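Local coordinates for putative isomerase (Streptomyces coelicolor A3, PDB 2OQH), which probably acts on sugar acids such as D-glucarate, as a member of the mandelate racemase/muconate lactonizing branch of the enolase superfamily, at residues F255-G269 and L283-H297. Sequence-based numbering, arbitrary orientation.
Sequences FAPAMRLNAVDVIHG and LAAHCETFGLGMNLH
F255 points its ring from helix 252-260 at the last turns of helix 277-289, against H286 and F290. H286 turns its edge to one face of that ring in a T-shaped pair, centroids 5.0 Å apart, while F255's own edge, at CE2, meets CD2 of F290 at 3.5 Å. CG of F255, anti to the backbone N (chi1 -158°), carries the ring there. An alanine in place of F255 would probably leave a gap between H286, F290 and L292 and free the F290 ring to turn. Deeper in, packing is tight: L292 CD1 sits 3.5 Å from I267 CD1 and meets CE of the bent M259 tip to tip at 3.7 Å. Five backbone hydrogen bonds, from D265 O to H297 N, join parallel strands 266-269 and 293-296, the shortest from G269 N to N295 O at 2.6 Å. F290 lies on the looser, solvent side, selenomethionine M259 laying CG over one face (CH-pi) with SE oblique to the ring (Met-aromatic); a water donates to both D265 O and G291 O. Each segment is an outer helix of the TIM barrel and the strand following it; strand 243-245 continues the sheet beyond 266-269, while L296's backbone bonds to D324 of strand 323-324.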
# COMPACT_ATOMS: atom_id res chain seq x y z
N PHE A 255 -1.87 10.50 -14.65
CA PHE A 255 -1.57 11.74 -13.94
C PHE A 255 -1.95 13.05 -14.62
O PHE A 255 -2.72 13.83 -14.07
CB PHE A 255 -0.10 11.79 -13.55
CG PHE A 255 0.18 12.72 -12.42
CD1 PHE A 255 0.04 12.29 -11.10
CD2 PHE A 255 0.55 14.04 -12.67
CE1 PHE A 255 0.27 13.17 -10.04
CE2 PHE A 255 0.78 14.94 -11.61
CZ PHE A 255 0.63 14.50 -10.29
N ALA A 256 -1.38 13.31 -15.80
CA ALA A 256 -1.66 14.54 -16.53
C ALA A 256 -3.17 14.76 -16.70
O ALA A 256 -3.68 15.83 -16.37
CB ALA A 256 -0.97 14.53 -17.88
N PRO A 257 -3.89 13.76 -17.23
CA PRO A 257 -5.34 13.94 -17.40
C PRO A 257 -6.04 14.27 -16.07
O PRO A 257 -6.88 15.16 -16.01
CB PRO A 257 -5.78 12.60 -17.98
CG PRO A 257 -4.58 12.16 -18.76
CD PRO A 257 -3.46 12.48 -17.80
N ALA A 258 -5.68 13.56 -15.00
CA ALA A 258 -6.29 13.80 -13.70
C ALA A 258 -6.04 15.23 -13.21
O ALA A 258 -6.91 15.85 -12.60
CB ALA A 258 -5.76 12.81 -12.67
N MSE A 259 -4.85 15.75 -13.48
CA MSE A 259 -4.53 17.11 -13.05
C MSE A 259 -5.31 18.12 -13.88
O MSE A 259 -5.88 19.06 -13.35
CB MSE A 259 -3.03 17.38 -13.18
CG MSE A 259 -2.17 16.50 -12.28
SE MSE A 259 -2.55 16.81 -10.42
CE MSE A 259 -3.86 15.40 -10.12
N ARG A 260 -5.33 17.94 -15.20
CA ARG A 260 -6.05 18.89 -16.05
C ARG A 260 -7.54 18.91 -15.76
O ARG A 260 -8.20 19.94 -15.95
CB ARG A 260 -5.81 18.59 -17.52
CG ARG A 260 -4.44 18.98 -18.02
CD ARG A 260 -4.39 18.99 -19.54
NE ARG A 260 -3.03 19.17 -20.03
CZ ARG A 260 -2.31 20.28 -19.90
NH1 ARG A 260 -2.83 21.34 -19.29
NH2 ARG A 260 -1.07 20.31 -20.35
N LEU A 261 -8.08 17.79 -15.31
CA LEU A 261 -9.51 17.70 -15.01
C LEU A 261 -9.81 17.94 -13.53
O LEU A 261 -10.96 17.84 -13.12
CB LEU A 261 -10.06 16.34 -15.44
CG LEU A 261 -9.99 16.03 -16.94
CD1 LEU A 261 -10.58 14.66 -17.21
CD2 LEU A 261 -10.74 17.08 -17.74
N ASN A 262 -8.77 18.24 -12.75
CA ASN A 262 -8.92 18.50 -11.31
C ASN A 262 -9.72 17.41 -10.61
O ASN A 262 -10.67 17.70 -9.88
CB ASN A 262 -9.60 19.85 -11.10
CG ASN A 262 -8.78 21.00 -11.62
OD1 ASN A 262 -7.68 21.26 -11.14
ND2 ASN A 262 -9.29 21.68 -12.63
N ALA A 263 -9.32 16.17 -10.83
CA ALA A 263 -10.02 15.01 -10.27
C ALA A 263 -9.70 14.61 -8.84
O ALA A 263 -10.54 13.99 -8.19
CB ALA A 263 -9.82 13.81 -11.19
N VAL A 264 -8.51 14.93 -8.34
CA VAL A 264 -8.14 14.52 -6.99
C VAL A 264 -7.30 15.52 -6.19
O VAL A 264 -6.66 16.40 -6.76
CB VAL A 264 -7.37 13.19 -7.02
CG1 VAL A 264 -8.18 12.11 -7.76
CG2 VAL A 264 -6.03 13.39 -7.71
N ASP A 265 -7.31 15.37 -4.87
CA ASP A 265 -6.56 16.24 -3.97
C ASP A 265 -5.44 15.46 -3.28
O ASP A 265 -4.45 16.04 -2.82
CB ASP A 265 -7.47 16.82 -2.89
CG ASP A 265 -8.64 17.59 -3.46
OD1 ASP A 265 -8.39 18.62 -4.13
OD2 ASP A 265 -9.80 17.17 -3.25
N VAL A 266 -5.62 14.15 -3.19
CA VAL A 266 -4.65 13.28 -2.54
C VAL A 266 -4.50 11.99 -3.34
O VAL A 266 -5.50 11.39 -3.75
CB VAL A 266 -5.10 12.92 -1.10
CG1 VAL A 266 -4.07 12.02 -0.43
CG2 VAL A 266 -5.33 14.19 -0.29
N ILE A 267 -3.26 11.56 -3.56
CA ILE A 267 -3.03 10.32 -4.29
C ILE A 267 -2.34 9.28 -3.41
O ILE A 267 -1.47 9.61 -2.62
CB ILE A 267 -2.16 10.54 -5.53
CG1 ILE A 267 -2.86 11.48 -6.51
CG2 ILE A 267 -1.88 9.20 -6.22
CD1 ILE A 267 -2.07 11.76 -7.78
N HIS A 268 -2.75 8.03 -3.55
CA HIS A 268 -2.17 6.92 -2.80
C HIS A 268 -1.03 6.28 -3.59
O HIS A 268 -1.23 5.83 -4.71
CB HIS A 268 -3.21 5.84 -2.52
CG HIS A 268 -3.85 5.92 -1.17
ND1 HIS A 268 -3.13 5.86 0.00
CD2 HIS A 268 -5.15 6.04 -0.80
CE1 HIS A 268 -3.96 5.93 1.03
NE2 HIS A 268 -5.19 6.04 0.57
N GLY A 269 0.16 6.25 -3.01
CA GLY A 269 1.27 5.59 -3.68
C GLY A 269 1.17 4.12 -3.31
O GLY A 269 0.38 3.77 -2.44
N LEU A 283 6.48 9.63 -7.99
CA LEU A 283 5.11 10.06 -7.71
C LEU A 283 5.08 11.09 -6.58
O LEU A 283 4.29 12.04 -6.61
CB LEU A 283 4.25 8.85 -7.36
CG LEU A 283 2.76 9.08 -7.07
CD1 LEU A 283 2.14 9.98 -8.13
CD2 LEU A 283 2.05 7.73 -7.00
N ALA A 284 5.93 10.89 -5.58
CA ALA A 284 5.99 11.82 -4.45
C ALA A 284 6.38 13.20 -4.98
O ALA A 284 5.83 14.22 -4.57
CB ALA A 284 7.00 11.33 -3.42
N ALA A 285 7.34 13.21 -5.90
CA ALA A 285 7.78 14.47 -6.49
C ALA A 285 6.60 15.12 -7.22
O ALA A 285 6.34 16.31 -7.05
CB ALA A 285 8.94 14.22 -7.46
N HIS A 286 5.89 14.33 -8.02
CA HIS A 286 4.73 14.82 -8.76
C HIS A 286 3.69 15.44 -7.83
O HIS A 286 3.12 16.49 -8.13
CB HIS A 286 4.07 13.68 -9.56
CG HIS A 286 4.77 13.34 -10.84
ND1 HIS A 286 6.07 12.89 -10.89
CD2 HIS A 286 4.32 13.34 -12.12
CE1 HIS A 286 6.39 12.62 -12.15
NE2 HIS A 286 5.35 12.88 -12.91
N CYS A 287 3.43 14.79 -6.71
CA CYS A 287 2.45 15.31 -5.76
C CYS A 287 2.84 16.67 -5.17
O CYS A 287 1.99 17.55 -5.01
CB CYS A 287 2.21 14.31 -4.63
SG CYS A 287 1.34 12.83 -5.15
N GLU A 288 4.11 16.83 -4.83
CA GLU A 288 4.56 18.09 -4.27
C GLU A 288 4.46 19.20 -5.31
O GLU A 288 4.06 20.32 -4.99
CB GLU A 288 6.01 17.98 -3.78
CG GLU A 288 6.22 16.92 -2.71
CD GLU A 288 7.62 16.97 -2.12
OE1 GLU A 288 8.59 17.10 -2.90
OE2 GLU A 288 7.74 16.86 -0.89
N THR A 289 4.80 18.88 -6.55
CA THR A 289 4.75 19.86 -7.63
C THR A 289 3.32 20.36 -7.85
O THR A 289 3.10 21.54 -8.12
CB THR A 289 5.27 19.26 -8.96
OG1 THR A 289 6.65 18.90 -8.80
CG2 THR A 289 5.13 20.26 -10.11
N PHE A 290 2.36 19.46 -7.72
CA PHE A 290 0.97 19.83 -7.95
C PHE A 290 0.17 20.09 -6.69
O PHE A 290 -1.06 20.14 -6.74
CB PHE A 290 0.30 18.78 -8.80
CG PHE A 290 0.62 18.91 -10.27
CD1 PHE A 290 -0.16 19.73 -11.09
CD2 PHE A 290 1.72 18.25 -10.81
CE1 PHE A 290 0.17 19.91 -12.44
CE2 PHE A 290 2.06 18.43 -12.17
CZ PHE A 290 1.27 19.26 -12.98
N GLY A 291 0.86 20.25 -5.57
CA GLY A 291 0.18 20.51 -4.32
C GLY A 291 -0.84 19.45 -3.94
O GLY A 291 -1.95 19.77 -3.52
N LEU A 292 -0.47 18.19 -4.11
CA LEU A 292 -1.36 17.10 -3.76
C LEU A 292 -0.86 16.42 -2.50
O LEU A 292 0.34 16.38 -2.25
CB LEU A 292 -1.39 16.04 -4.86
CG LEU A 292 -1.79 16.43 -6.28
CD1 LEU A 292 -1.74 15.19 -7.15
CD2 LEU A 292 -3.19 17.05 -6.29
N GLY A 293 -1.78 15.91 -1.69
CA GLY A 293 -1.36 15.18 -0.51
C GLY A 293 -1.00 13.80 -1.05
O GLY A 293 -1.32 13.49 -2.20
N MSE A 294 -0.33 12.99 -0.25
CA MSE A 294 0.03 11.63 -0.67
C MSE A 294 0.08 10.72 0.54
O MSE A 294 0.37 11.15 1.65
CB MSE A 294 1.40 11.60 -1.36
CG MSE A 294 1.82 10.20 -1.82
SE MSE A 294 3.62 10.05 -2.56
CE MSE A 294 3.43 8.32 -3.42
N ASN A 295 -0.22 9.45 0.32
CA ASN A 295 -0.18 8.45 1.38
C ASN A 295 0.09 7.14 0.66
O ASN A 295 0.17 7.12 -0.56
CB ASN A 295 -1.54 8.41 2.10
CG ASN A 295 -1.44 7.83 3.51
OD1 ASN A 295 -0.35 7.61 4.04
ND2 ASN A 295 -2.60 7.60 4.12
N LEU A 296 0.25 6.05 1.40
CA LEU A 296 0.47 4.77 0.75
C LEU A 296 -0.72 3.86 0.95
O LEU A 296 -1.34 3.84 2.01
CB LEU A 296 1.74 4.09 1.28
CG LEU A 296 3.08 4.72 0.90
CD1 LEU A 296 4.20 3.80 1.37
CD2 LEU A 296 3.17 4.94 -0.61
N HIS A 297 -1.05 3.13 -0.10
CA HIS A 297 -2.16 2.19 -0.09
C HIS A 297 -1.60 0.81 0.21
O HIS A 297 -0.48 0.49 -0.20
CB HIS A 297 -2.85 2.19 -1.46
CG HIS A 297 -3.83 1.08 -1.65
ND1 HIS A 297 -3.51 -0.10 -2.29
CD2 HIS A 297 -5.13 0.97 -1.30
CE1 HIS A 297 -4.57 -0.88 -2.33
NE2 HIS A 297 -5.57 -0.25 -1.74
O HOH W 1 -4.51 18.82 -3.03